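Local coordinates for 2-oxo-1,2-dihydroquinoline 8-monooxygenase, oxygenase component (Pseudomonas putida, PDB 1Z02), which probably hydroxylates 2-oxo-1,2-dihydroquinoline at carbon 8, as the oxygenase component of a Rieske-type system with a [2Fe-2S] cluster and a mononuclear iron, at residues 45-50 / 59-64; 178-183 / 261-266. One frame throughout, in Å; residues are numbered along the deposited sequence.

Contact 1: 45-50 / 59-64; sequences YPALFT and QGIQIC
Tyr45 lies against Ile63 and Cys64 with its flat ring. The CG2 methyl of Ile63 sits over one face, off centre toward the rim, with CG2 3.9 Å from Tyr45 CD1 in a CH-pi contact. Cys64 SG approaches the same ring obliquely, nearest the phenol end, 3.7 Å from Tyr45 OH. That hydroxyl is hydrogen-bonded to Phe40 O, which fixes the far end of the ring. An alanine in place of Tyr45 would probably leave the Ile63 methyl and the Cys64 sulfur without their aromatic neighbour and Phe40 O without its hydroxyl partner.

Farther along the pair, Ile61 CD1 reaches Ala47 CB at 3.5 Å. Ile61 holds CG1 between the backbone N and the carbonyl carbon (chi1 60°), and its CG2 is then left beside the N, where it meets Leu48 CD2 at 4.1 Å. The other Leu48 methyl, CD1, packs 3.8 Å from Gln59 CG, the two side chains crossing at about a right angle. Gln59 bends at its second torsion, and its NE2 gives a nearly straight hydrogen bond of 3.2 Å to Gly60 O.

Ala47 and Leu48 form a classic beta bulge opposite Ile148, which probably helps two successive residues both to meet Ile61. No hydrogen bond joins the two strands, whose segment axes come within 8.5 Å at 155°. Tyr45 and Ile63 also touch Val319, which brings in the large seven-stranded sheet beside them. The arrangement is the face-to-face packing of two three-stranded antiparallel sheets in the Rieske domain, each contributing an outermost strand: 43-49, paired with 147-152, and 58-63, paired with 66-73.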
# COMPACT_ATOMS: atom_id res chain seq x y z
N TYR A 45 22.68 -19.53 -0.48
CA TYR A 45 21.64 -19.23 0.51
C TYR A 45 20.76 -20.46 0.69
O TYR A 45 20.64 -21.27 -0.22
CB TYR A 45 20.72 -18.10 0.04
CG TYR A 45 21.33 -16.72 0.01
CD1 TYR A 45 21.85 -16.20 -1.17
CD2 TYR A 45 21.37 -15.93 1.16
CE1 TYR A 45 22.40 -14.93 -1.21
CE2 TYR A 45 21.92 -14.65 1.13
CZ TYR A 45 22.44 -14.16 -0.06
OH TYR A 45 23.00 -12.90 -0.10
N PRO A 46 20.15 -20.61 1.87
CA PRO A 46 19.27 -21.76 2.10
C PRO A 46 17.97 -21.41 1.37
O PRO A 46 17.47 -20.28 1.48
CB PRO A 46 19.13 -21.77 3.62
CG PRO A 46 19.22 -20.33 3.99
CD PRO A 46 20.36 -19.84 3.12
N ALA A 47 17.43 -22.35 0.60
CA ALA A 47 16.20 -22.10 -0.14
C ALA A 47 14.97 -22.73 0.52
O ALA A 47 13.94 -22.07 0.70
CB ALA A 47 16.33 -22.62 -1.58
N LEU A 48 15.09 -24.00 0.86
CA LEU A 48 13.98 -24.73 1.47
C LEU A 48 14.52 -25.91 2.26
O LEU A 48 15.64 -26.35 2.02
CB LEU A 48 13.04 -25.28 0.38
CG LEU A 48 12.25 -24.33 -0.52
CD1 LEU A 48 11.70 -25.09 -1.71
CD2 LEU A 48 11.14 -23.68 0.27
N PHE A 49 13.73 -26.40 3.21
CA PHE A 49 14.12 -27.58 3.95
C PHE A 49 13.78 -28.72 3.00
O PHE A 49 12.88 -28.59 2.16
CB PHE A 49 13.29 -27.74 5.23
CG PHE A 49 13.73 -26.85 6.36
CD1 PHE A 49 12.89 -25.85 6.85
CD2 PHE A 49 14.98 -27.02 6.96
CE1 PHE A 49 13.28 -25.03 7.91
CE2 PHE A 49 15.39 -26.21 8.02
CZ PHE A 49 14.53 -25.21 8.50
N THR A 50 14.48 -29.83 3.11
CA THR A 50 14.23 -30.97 2.25
C THR A 50 12.75 -31.39 2.30
O THR A 50 12.17 -31.73 1.27
CB THR A 50 15.13 -32.15 2.66
OG1 THR A 50 16.50 -31.84 2.34
CG2 THR A 50 14.73 -33.42 1.94
N GLN A 59 8.25 -25.72 -6.35
CA GLN A 59 8.04 -24.62 -5.42
C GLN A 59 8.79 -23.35 -5.83
O GLN A 59 9.97 -23.40 -6.18
CB GLN A 59 8.49 -25.03 -4.02
CG GLN A 59 8.31 -23.94 -2.98
CD GLN A 59 6.85 -23.71 -2.63
OE1 GLN A 59 6.17 -24.61 -2.14
NE2 GLN A 59 6.36 -22.49 -2.87
N GLY A 60 8.10 -22.22 -5.79
CA GLY A 60 8.73 -20.96 -6.15
C GLY A 60 9.06 -20.13 -4.92
O GLY A 60 8.29 -20.11 -3.95
N ILE A 61 10.20 -19.45 -4.96
CA ILE A 61 10.66 -18.58 -3.87
C ILE A 61 11.28 -17.33 -4.49
O ILE A 61 11.26 -17.15 -5.72
CB ILE A 61 11.75 -19.28 -3.00
CG1 ILE A 61 12.96 -19.65 -3.86
CG2 ILE A 61 11.18 -20.51 -2.35
CD1 ILE A 61 14.05 -20.38 -3.10
N GLN A 62 11.83 -16.46 -3.65
CA GLN A 62 12.48 -15.25 -4.14
C GLN A 62 13.62 -14.89 -3.19
O GLN A 62 13.41 -14.77 -1.98
CB GLN A 62 11.49 -14.07 -4.23
CG GLN A 62 12.05 -12.90 -5.04
CD GLN A 62 11.09 -11.73 -5.19
OE1 GLN A 62 11.29 -10.87 -6.04
NE2 GLN A 62 10.05 -11.69 -4.36
N ILE A 63 14.82 -14.74 -3.75
CA ILE A 63 16.02 -14.41 -2.99
C ILE A 63 16.81 -13.33 -3.72
O ILE A 63 17.05 -13.43 -4.93
CB ILE A 63 16.92 -15.65 -2.78
CG1 ILE A 63 16.17 -16.71 -1.96
CG2 ILE A 63 18.21 -15.24 -2.07
CD1 ILE A 63 16.91 -18.04 -1.86
N CYS A 64 17.23 -12.30 -2.99
CA CYS A 64 17.95 -11.17 -3.59
C CYS A 64 17.17 -10.58 -4.76
O CYS A 64 17.76 -10.12 -5.74
CB CYS A 64 19.35 -11.59 -4.06
SG CYS A 64 20.53 -11.89 -2.70

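Contact 2: 178-183 / 261-266; sequences EQFPHP and GMMQWL
Phe180 is met over one face by Met263 and at its edge by Trp265. Met263 starts with CG anti to its backbone N (chi1 169°), which brings CG to 3.5 Å from Phe180 CD2, while Met263 CB lies 3.6 Å from Phe180 CE2. Bends at the second and third torsions then curl the rest of the chain, and SD lies over the ring, 4.6 Å from the Phe180 centroid: a Met-aromatic contact. The opposite face of Phe180 is covered by CG of its neighbour Gln179, above the ring centre, so the phenyl lies between the thioether of Met263 and a methylene of Gln179.

Trp265 comes in with the outer corner of its six-membered ring, its CG set anti to the carbonyl carbon and beside the backbone N (chi1 -58°). Its CH2 lies near the Phe180 ring plane, 3.6 Å from Phe180 CD2, and the two ring planes are turned 48° apart, an oblique pair. At Trp265 CH2 the indole edge also faces Gln179 O, which lies 3.4 Å away in the ring plane. Next to it, Trp265 CZ3 lies 4.0 Å from Pro181 CD. The indole starts from the centre of an inverse gamma turn, closed by Leu266 N to Gln264 O at 2.8 Å, where strand 261-264 ends.

Arg293 of the adjacent strand 293-297 donates through NH1 to Phe180 O and through NH2 to Pro181 O, tying the loop backbone to the same sheet. Met262 points the other way, to helix 392-404. The loop 178-183 thus covers the face of this seven-stranded sheet turned away from that helix, consistent with the Bet v 1-like fold of the catalytic domain, a curved antiparallel sheet with helices against one face.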
# COMPACT_ATOMS: atom_id res chain seq x y z
N GLU A 178 42.20 -25.21 16.21
CA GLU A 178 43.50 -24.63 16.55
C GLU A 178 43.47 -23.12 16.34
O GLU A 178 43.94 -22.34 17.18
CB GLU A 178 44.59 -25.26 15.69
N GLN A 179 42.90 -22.71 15.20
CA GLN A 179 42.79 -21.29 14.85
C GLN A 179 41.87 -20.54 15.81
O GLN A 179 42.15 -19.40 16.18
CB GLN A 179 42.26 -21.16 13.41
CG GLN A 179 42.17 -19.72 12.92
CD GLN A 179 41.69 -19.62 11.48
OE1 GLN A 179 41.62 -18.53 10.92
NE2 GLN A 179 41.36 -20.75 10.88
N PHE A 180 40.77 -21.17 16.20
CA PHE A 180 39.82 -20.55 17.13
C PHE A 180 39.63 -21.48 18.33
O PHE A 180 38.62 -22.17 18.43
CB PHE A 180 38.48 -20.32 16.44
CG PHE A 180 38.58 -19.58 15.14
CD1 PHE A 180 38.25 -20.22 13.94
CD2 PHE A 180 39.00 -18.26 15.10
CE1 PHE A 180 38.34 -19.55 12.73
CE2 PHE A 180 39.09 -17.57 13.89
CZ PHE A 180 38.75 -18.22 12.70
N PRO A 181 40.61 -21.50 19.24
CA PRO A 181 40.56 -22.34 20.44
C PRO A 181 39.27 -22.21 21.25
O PRO A 181 38.78 -21.10 21.48
CB PRO A 181 41.79 -21.89 21.22
CG PRO A 181 42.75 -21.53 20.13
CD PRO A 181 41.86 -20.73 19.20
N HIS A 182 38.73 -23.35 21.68
CA HIS A 182 37.50 -23.38 22.47
C HIS A 182 37.60 -24.43 23.57
O HIS A 182 36.98 -25.50 23.50
CB HIS A 182 36.30 -23.66 21.55
CG HIS A 182 36.47 -24.87 20.69
ND1 HIS A 182 36.04 -26.12 21.07
CD2 HIS A 182 37.03 -25.03 19.47
CE1 HIS A 182 36.33 -27.00 20.12
NE2 HIS A 182 36.93 -26.36 19.14
N PRO A 183 38.38 -24.14 24.62
CA PRO A 183 38.56 -25.07 25.75
C PRO A 183 37.33 -25.28 26.63
O PRO A 183 37.21 -26.31 27.29
CB PRO A 183 39.72 -24.43 26.52
CG PRO A 183 39.48 -22.97 26.30
CD PRO A 183 39.18 -22.91 24.82
N GLY A 261 34.75 -13.92 6.98
CA GLY A 261 33.96 -13.40 8.08
C GLY A 261 34.78 -13.03 9.29
O GLY A 261 35.97 -12.72 9.18
N MET A 262 34.15 -13.06 10.46
CA MET A 262 34.82 -12.71 11.70
C MET A 262 34.38 -13.62 12.83
O MET A 262 33.23 -14.05 12.90
CB MET A 262 34.50 -11.26 12.07
CG MET A 262 33.02 -11.00 12.28
SD MET A 262 32.60 -9.27 12.52
CE MET A 262 31.97 -9.27 14.16
N MET A 263 35.33 -13.91 13.72
CA MET A 263 35.10 -14.74 14.89
C MET A 263 35.27 -13.85 16.11
O MET A 263 36.30 -13.21 16.27
CB MET A 263 36.12 -15.88 14.94
CG MET A 263 36.14 -16.66 16.25
SD MET A 263 34.90 -17.94 16.30
CE MET A 263 33.60 -17.12 16.59
N GLN A 264 34.26 -13.81 16.97
CA GLN A 264 34.33 -13.00 18.17
C GLN A 264 34.86 -13.84 19.33
O GLN A 264 34.30 -14.89 19.66
CB GLN A 264 32.95 -12.43 18.49
CG GLN A 264 32.36 -11.63 17.35
CD GLN A 264 31.12 -10.88 17.74
OE1 GLN A 264 30.07 -11.46 18.00
NE2 GLN A 264 31.24 -9.56 17.80
N TRP A 265 35.96 -13.37 19.94
CA TRP A 265 36.59 -14.08 21.05
C TRP A 265 35.79 -13.94 22.34
O TRP A 265 36.22 -13.27 23.28
CB TRP A 265 38.02 -13.58 21.27
CG TRP A 265 38.92 -13.72 20.08
CD1 TRP A 265 39.46 -12.71 19.34
CD2 TRP A 265 39.42 -14.93 19.51
NE1 TRP A 265 40.26 -13.21 18.35
CE2 TRP A 265 40.26 -14.58 18.44
CE3 TRP A 265 39.25 -16.29 19.81
CZ2 TRP A 265 40.93 -15.53 17.65
CZ3 TRP A 265 39.92 -17.24 19.03
CH2 TRP A 265 40.74 -16.85 17.96
N LEU A 266 34.62 -14.57 22.38
CA LEU A 266 33.78 -14.51 23.56
C LEU A 266 34.32 -15.42 24.65
O LEU A 266 34.94 -16.45 24.36
CB LEU A 266 32.33 -14.90 23.23
CG LEU A 266 31.60 -14.00 22.23
CD1 LEU A 266 30.13 -14.36 22.25
CD2 LEU A 266 31.79 -12.53 22.60

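In the fold
From the N terminus, the chain runs through strand 43-49, turns, and returns along 58-63, so contact 1 closes a connection of eight residues within the Rieske range. It then passes the cluster ligands, from Cys84 to His108, and forms strand 147-152, which pairs with 43-49. Contact 2 opens farther on, in the loop 178-183 of the catalytic domain, and closes at strand 261-264 after 77 intervening residues; the iron ligands His221 and His225 lie within that span. The contacts follow in series, neither enclosing nor crossing the other. Their centres are 30 Å apart and their nearest atoms about 14 Å: one joins sheets of the Rieske domain, the other ties a loop to the catalytic sheet.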